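Local coordinates for protein eukaryotic Translation Initiation 4E (Schistosoma mansoni, PDB 3HXI) that binds the 7-methylguanosine cap of messenger RNA and, on a separate surface, a 4E-BP peptide, probably to recruit mRNA for translation initiation, at residues W16-F21 and W46-H51. Numbering follows the deposited sequence.
Sequences WSYYLF and WSVLTH. With GTG (7-methyl-guanosine-5'-triphosphate-5'-guanosine), chain C.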
ATOM      1  N   TRP A  16      -1.904  -9.747   7.487  1.00 17.94           N
ATOM      2  CA  TRP A  16      -1.950  -8.300   7.242  1.00 18.56           C
ATOM      3  C   TRP A  16      -2.855  -7.623   8.240  1.00 18.63           C
ATOM      4  O   TRP A  16      -3.848  -8.205   8.690  1.00 19.20           O
ATOM      5  CB  TRP A  16      -2.478  -8.003   5.822  1.00 18.92           C
ATOM      6  CG  TRP A  16      -1.660  -8.585   4.746  1.00 17.24           C
ATOM      7  CD1 TRP A  16      -1.765  -9.848   4.233  1.00 16.95           C
ATOM      8  CD2 TRP A  16      -0.616  -7.937   4.007  1.00 18.99           C
ATOM      9  NE1 TRP A  16      -0.825 -10.042   3.253  1.00 17.63           N
ATOM     10  CE2 TRP A  16      -0.112  -8.883   3.082  1.00 16.37           C
ATOM     11  CE3 TRP A  16      -0.049  -6.657   4.045  1.00 16.40           C
ATOM     12  CZ2 TRP A  16       0.932  -8.593   2.200  1.00 17.34           C
ATOM     13  CZ3 TRP A  16       0.985  -6.356   3.150  1.00 18.93           C
ATOM     14  CH2 TRP A  16       1.471  -7.326   2.247  1.00 16.29           C
ATOM     15  N   SER A  17      -2.525  -6.377   8.570  1.00 17.93           N
ATOM     16  CA  SER A  17      -3.408  -5.560   9.390  1.00 18.67           C
ATOM     17  C   SER A  17      -3.838  -4.297   8.645  1.00 18.50           C
ATOM     18  O   SER A  17      -3.086  -3.757   7.826  1.00 17.84           O
ATOM     19  CB  SER A  17      -2.759  -5.227  10.723  1.00 18.21           C
ATOM     20  OG  SER A  17      -2.581  -6.426  11.466  1.00 19.82           O
ATOM     21  N   TYR A  18      -5.063  -3.865   8.916  1.00 18.04           N
ATOM     22  CA  TYR A  18      -5.685  -2.779   8.178  1.00 18.09           C
ATOM     23  C   TYR A  18      -5.992  -1.650   9.150  1.00 18.44           C
ATOM     24  O   TYR A  18      -6.599  -1.861  10.218  1.00 18.39           O
ATOM     25  CB  TYR A  18      -6.963  -3.291   7.526  1.00 17.63           C
ATOM     26  CG  TYR A  18      -7.468  -2.533   6.310  1.00 18.79           C
ATOM     27  CD1 TYR A  18      -8.510  -1.617   6.427  1.00 21.40           C
ATOM     28  CD2 TYR A  18      -6.952  -2.787   5.028  1.00 21.10           C
ATOM     29  CE1 TYR A  18      -9.015  -0.952   5.308  1.00 20.01           C
ATOM     30  CE2 TYR A  18      -7.443  -2.112   3.903  1.00 20.81           C
ATOM     31  CZ  TYR A  18      -8.489  -1.203   4.061  1.00 18.93           C
ATOM     32  OH  TYR A  18      -9.013  -0.534   2.973  1.00 19.01           O
ATOM     33  N   TYR A  19      -5.577  -0.446   8.783  1.00 17.70           N
ATOM     34  CA  TYR A  19      -5.707   0.688   9.678  1.00 17.95           C
ATOM     35  C   TYR A  19      -6.393   1.844   8.999  1.00 17.82           C
ATOM     36  O   TYR A  19      -6.276   2.021   7.783  1.00 17.98           O
ATOM     37  CB  TYR A  19      -4.318   1.193  10.112  1.00 19.06           C
ATOM     38  CG  TYR A  19      -3.402   0.177  10.733  1.00 19.25           C
ATOM     39  CD1 TYR A  19      -3.193   0.166  12.105  1.00 19.22           C
ATOM     40  CD2 TYR A  19      -2.705  -0.756   9.944  1.00 19.60           C
ATOM     41  CE1 TYR A  19      -2.333  -0.758  12.699  1.00 20.41           C
ATOM     42  CE2 TYR A  19      -1.847  -1.683  10.524  1.00 17.46           C
ATOM     43  CZ  TYR A  19      -1.673  -1.683  11.901  1.00 21.49           C
ATOM     44  OH  TYR A  19      -0.827  -2.595  12.490  1.00 21.89           O
ATOM     45  N   LEU A  20      -7.098   2.636   9.809  1.00 17.27           N
ATOM     46  CA  LEU A  20      -7.632   3.931   9.395  1.00 17.60           C
ATOM     47  C   LEU A  20      -6.888   5.035  10.090  1.00 17.74           C
ATOM     48  O   LEU A  20      -6.716   5.004  11.309  1.00 18.14           O
ATOM     49  CB  LEU A  20      -9.120   4.047   9.780  1.00 17.07           C
ATOM     50  CG  LEU A  20      -9.985   2.810   9.529  1.00 20.17           C
ATOM     51  CD1 LEU A  20     -11.421   3.066   9.997  1.00 21.95           C
ATOM     52  CD2 LEU A  20      -9.967   2.378   8.047  1.00 25.00           C
ATOM     53  N   PHE A  21      -6.449   6.020   9.314  1.00 18.12           N
ATOM     54  CA  PHE A  21      -5.897   7.250   9.866  1.00 18.76           C
ATOM     55  C   PHE A  21      -6.994   8.313   9.913  1.00 20.47           C
ATOM     56  O   PHE A  21      -7.502   8.722   8.883  1.00 19.71           O
ATOM     57  CB  PHE A  21      -4.712   7.761   9.016  1.00 19.51           C
ATOM     58  CG  PHE A  21      -4.168   9.073   9.502  1.00 17.58           C
ATOM     59  CD1 PHE A  21      -3.119   9.103  10.409  1.00 17.06           C
ATOM     60  CD2 PHE A  21      -4.746  10.271   9.100  1.00 19.97           C
ATOM     61  CE1 PHE A  21      -2.637  10.310  10.894  1.00 19.15           C
ATOM     62  CE2 PHE A  21      -4.262  11.484   9.572  1.00 21.72           C
ATOM     63  CZ  PHE A  21      -3.219  11.501  10.494  1.00 19.70           C
ATOM     64  N   TRP A  46     -11.233 -10.085   1.724  1.00 19.25           N
ATOM     65  CA  TRP A  46     -12.402  -9.512   1.075  1.00 19.93           C
ATOM     66  C   TRP A  46     -13.453  -8.999   2.072  1.00 20.81           C
ATOM     67  O   TRP A  46     -14.134  -8.012   1.788  1.00 21.27           O
ATOM     68  CB  TRP A  46     -13.032 -10.479   0.073  1.00 19.79           C
ATOM     69  CG  TRP A  46     -12.246 -10.677  -1.217  1.00 19.47           C
ATOM     70  CD1 TRP A  46     -11.835 -11.869  -1.757  1.00 20.44           C
ATOM     71  CD2 TRP A  46     -11.807  -9.659  -2.125  1.00 19.11           C
ATOM     72  NE1 TRP A  46     -11.154 -11.652  -2.936  1.00 20.23           N
ATOM     73  CE2 TRP A  46     -11.136 -10.307  -3.192  1.00 19.38           C
ATOM     74  CE3 TRP A  46     -11.908  -8.260  -2.141  1.00 21.86           C
ATOM     75  CZ2 TRP A  46     -10.579  -9.599  -4.267  1.00 20.36           C
ATOM     76  CZ3 TRP A  46     -11.353  -7.555  -3.221  1.00 19.57           C
ATOM     77  CH2 TRP A  46     -10.686  -8.229  -4.255  1.00 20.70           C
ATOM     78  N   SER A  47     -13.593  -9.670   3.218  1.00 21.39           N
ATOM     79  CA  SER A  47     -14.557  -9.243   4.239  0.50 22.14           C
ATOM     80  C   SER A  47     -14.187  -7.887   4.849  1.00 22.01           C
ATOM     81  O   SER A  47     -15.066  -7.054   5.113  1.00 22.54           O
ATOM     82  CB  SER A  47     -14.721 -10.307   5.328  0.50 21.84           C
ATOM     83  OG  SER A  47     -15.504 -11.392   4.856  0.50 21.94           O
ATOM     84  N   VAL A  48     -12.900  -7.662   5.073  1.00 22.90           N
ATOM     85  CA  VAL A  48     -12.410  -6.354   5.510  1.00 22.97           C
ATOM     86  C   VAL A  48     -12.844  -5.261   4.529  1.00 23.28           C
ATOM     87  O   VAL A  48     -13.372  -4.225   4.943  1.00 22.80           O
ATOM     88  CB  VAL A  48     -10.867  -6.311   5.637  1.00 23.56           C
ATOM     89  CG1 VAL A  48     -10.416  -4.949   6.184  1.00 23.85           C
ATOM     90  CG2 VAL A  48     -10.353  -7.453   6.528  1.00 25.56           C
ATOM     91  N   LEU A  49     -12.608  -5.481   3.230  1.00 23.81           N
ATOM     92  CA  LEU A  49     -12.927  -4.460   2.231  1.00 24.31           C
ATOM     93  C   LEU A  49     -14.444  -4.214   2.146  1.00 25.39           C
ATOM     94  O   LEU A  49     -14.878  -3.066   2.027  1.00 25.39           O
ATOM     95  CB  LEU A  49     -12.328  -4.792   0.861  1.00 22.97           C
ATOM     96  CG  LEU A  49     -10.797  -4.681   0.741  1.00 23.59           C
ATOM     97  CD1 LEU A  49     -10.372  -4.990  -0.703  1.00 24.12           C
ATOM     98  CD2 LEU A  49     -10.270  -3.316   1.158  1.00 20.37           C
ATOM     99  N   THR A  50     -15.232  -5.287   2.258  1.00 27.22           N
ATOM    100  CA  THR A  50     -16.704  -5.185   2.232  1.00 28.65           C
ATOM    101  C   THR A  50     -17.307  -4.478   3.465  1.00 29.44           C
ATOM    102  O   THR A  50     -18.469  -4.040   3.436  1.00 30.37           O
ATOM    103  CB  THR A  50     -17.360  -6.580   2.061  1.00 29.17           C
ATOM    104  OG1 THR A  50     -16.932  -7.155   0.825  1.00 29.46           O
ATOM    105  CG2 THR A  50     -18.890  -6.481   2.039  1.00 30.34           C
ATOM    106  N   HIS A  51     -16.532  -4.380   4.540  1.00 28.71           N
ATOM    107  CA  HIS A  51     -17.031  -3.832   5.802  1.00 29.79           C
ATOM    108  C   HIS A  51     -16.357  -2.532   6.232  1.00 28.51           C
ATOM    109  O   HIS A  51     -16.505  -2.092   7.374  1.00 29.12           O
ATOM    110  CB  HIS A  51     -16.888  -4.874   6.907  1.00 30.53           C
ATOM    111  CG  HIS A  51     -17.722  -6.095   6.682  1.00 36.08           C
ATOM    112  ND1 HIS A  51     -17.324  -7.353   7.081  1.00 40.31           N
ATOM    113  CD2 HIS A  51     -18.929  -6.254   6.086  1.00 39.94           C
ATOM    114  CE1 HIS A  51     -18.255  -8.232   6.754  1.00 41.35           C
ATOM    115  NE2 HIS A  51     -19.237  -7.593   6.144  1.00 42.27           N
TER
HETATM  116  PA  GTG C 501       1.106  13.027   4.735  1.00 21.25           P
HETATM  117  O1A GTG C 501      -0.311  12.879   5.220  1.00 20.05           O
HETATM  118  O2A GTG C 501       1.833  11.897   4.038  1.00 23.21           O
HETATM  119  O3A GTG C 501       1.313  14.337   3.831  1.00 21.39           O
HETATM  120  PB  GTG C 501       0.231  15.295   3.167  1.00 22.28           P
HETATM  121  O1B GTG C 501      -0.756  14.516   2.332  1.00 21.88           O
HETATM  122  O2B GTG C 501       1.036  16.420   2.523  1.00 20.60           O
HETATM  123  O3B GTG C 501      -0.460  15.915   4.480  1.00 20.52           O
HETATM  124  N9A GTG C 501       3.657  11.596   9.225  1.00 21.80           N
HETATM  125  C8A GTG C 501       3.341  10.903   8.127  1.00 20.77           C
HETATM  126  N7A GTG C 501       3.815   9.643   8.258  1.00 20.35           N
HETATM  127  C7X GTG C 501       3.644   8.589   7.228  1.00 20.75           C
HETATM  128  C5A GTG C 501       4.425   9.567   9.443  1.00 20.56           C
HETATM  129  C6A GTG C 501       5.085   8.509  10.079  1.00 22.64           C
HETATM  130  O6A GTG C 501       5.202   7.371   9.568  1.00 20.99           O
HETATM  131  N1A GTG C 501       5.634   8.748  11.296  1.00 22.15           N
HETATM  132  C2A GTG C 501       5.512   9.983  11.877  1.00 22.57           C
HETATM  133  N2A GTG C 501       6.042  10.244  13.086  1.00 22.37           N
HETATM  134  N3A GTG C 501       4.869  10.999  11.259  1.00 21.59           N
HETATM  135  C4A GTG C 501       4.319  10.794  10.050  1.00 21.15           C
HETATM  136  O5D GTG C 501       1.972  13.364   6.018  1.00 21.02           O
HETATM  137  C5D GTG C 501       1.630  14.502   6.802  1.00 20.59           C
HETATM  138  C4D GTG C 501       2.510  14.543   8.031  1.00 21.64           C
HETATM  139  O4D GTG C 501       2.180  13.437   8.859  1.00 20.99           O
HETATM  140  C3D GTG C 501       3.989  14.398   7.735  1.00 23.31           C
HETATM  141  O3D GTG C 501       4.565  15.641   7.341  1.00 22.81           O
HETATM  142  C2D GTG C 501       4.512  13.894   9.060  1.00 23.34           C
HETATM  143  O2D GTG C 501       4.678  14.994   9.967  1.00 23.97           O
HETATM  144  C1D GTG C 501       3.362  13.015   9.539  1.00 22.42           C
HETATM  145  PG  GTG C 501      -1.778  16.831   4.546  1.00 21.25           P
HETATM  146  O1G GTG C 501      -2.646  16.707   3.334  1.00 21.42           O
HETATM  147  O2G GTG C 501      -1.369  18.209   5.037  1.00 22.85           O
HETATM  148  O5E GTG C 501      -2.522  16.109   5.774  1.00 22.25           O
HETATM  149  C5E GTG C 501      -3.130  14.832   5.593  1.00 20.85           C
HETATM  150  C4E GTG C 501      -3.845  14.418   6.864  1.00 22.56           C
HETATM  151  O4E GTG C 501      -2.878  14.269   7.907  1.00 21.11           O
HETATM  152  C3E GTG C 501      -4.827  15.463   7.359  1.00 23.30           C
HETATM  153  O3E GTG C 501      -5.846  14.765   8.095  1.00 24.31           O
HETATM  154  C2E GTG C 501      -4.025  16.301   8.345  1.00 22.62           C
HETATM  155  O2E GTG C 501      -4.846  16.941   9.336  1.00 22.59           O
HETATM  156  C1E GTG C 501      -3.142  15.222   8.955  1.00 24.52           C
HETATM  157  N9B GTG C 501      -1.826  15.635   9.482  1.00 24.29           N
HETATM  158  C8B GTG C 501      -0.944  16.227   8.502  1.00 26.24           C
HETATM  159  N7B GTG C 501       0.247  16.463   9.311  1.00 26.72           N
HETATM  160  C5B GTG C 501       0.011  15.997  10.574  1.00 26.85           C
HETATM  161  C6B GTG C 501       0.823  15.948  11.802  1.00 27.70           C
HETATM  162  O6B GTG C 501       1.994  16.411  11.752  1.00 26.90           O
HETATM  163  N1B GTG C 501       0.257  15.422  12.926  1.00 26.77           N
HETATM  164  C2B GTG C 501      -1.029  14.928  12.934  1.00 27.23           C
HETATM  165  N2B GTG C 501      -1.573  14.399  14.058  1.00 26.10           N
HETATM  166  N3B GTG C 501      -1.825  14.941  11.836  1.00 26.54           N
HETATM  167  C4B GTG C 501      -1.349  15.439  10.677  1.00 25.36           C
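Val48 lays its methyl CG1 over one face of the Tyr18 ring, and this overlap is a compact example of how a helix is seated on a curved antiparallel sheet. The methyl stands 4.1 Å from the centroid of the ring, 23° off its normal, a CH-pi contact offset from the centre toward the CG-CD1 edge of the rim. Val48 CG1 lies 3.8 Å from both Tyr18 CG and Tyr18 CD1. The valine reaches this position because CG1 lies anti to the backbone N (chi1 -176°), which carries that branch toward the strand.

Leu49, one residue on, meets the far end of the same side chain. Its CD2 methyl comes within 3.6 Å of Tyr18 OH and 4.0 Å from Tyr18 CZ, the two side chains crossing at about a right angle. Two successive helical residues thus divide the phenol between them, one at its root and the other at its hydroxyl. The apolar touch at Tyr18 OH does not leave the oxygen without a polar partner, since it is hydrogen-bonded to NE1 of Trp100 in helix 96-108, whose Asp101 and Leu104 also pack on Leu49.

One turn back from Thr50, Trp46 gives its NE1 to the backbone of the bound peptide, while Phe21, the last residue of strand 11-21, borders the cap pocket, its CE2 3.5 Å from O4E of the ligand. The contact therefore joins a helix that offers Trp46 to the peptide to a strand that ends at the cap. Its direct chemistry is apolar, with no hydrogen bond between the segments; strand 33-41 and helix 96-108 pack on the same side chains, and the tyrosine's polar end is tied to a third element.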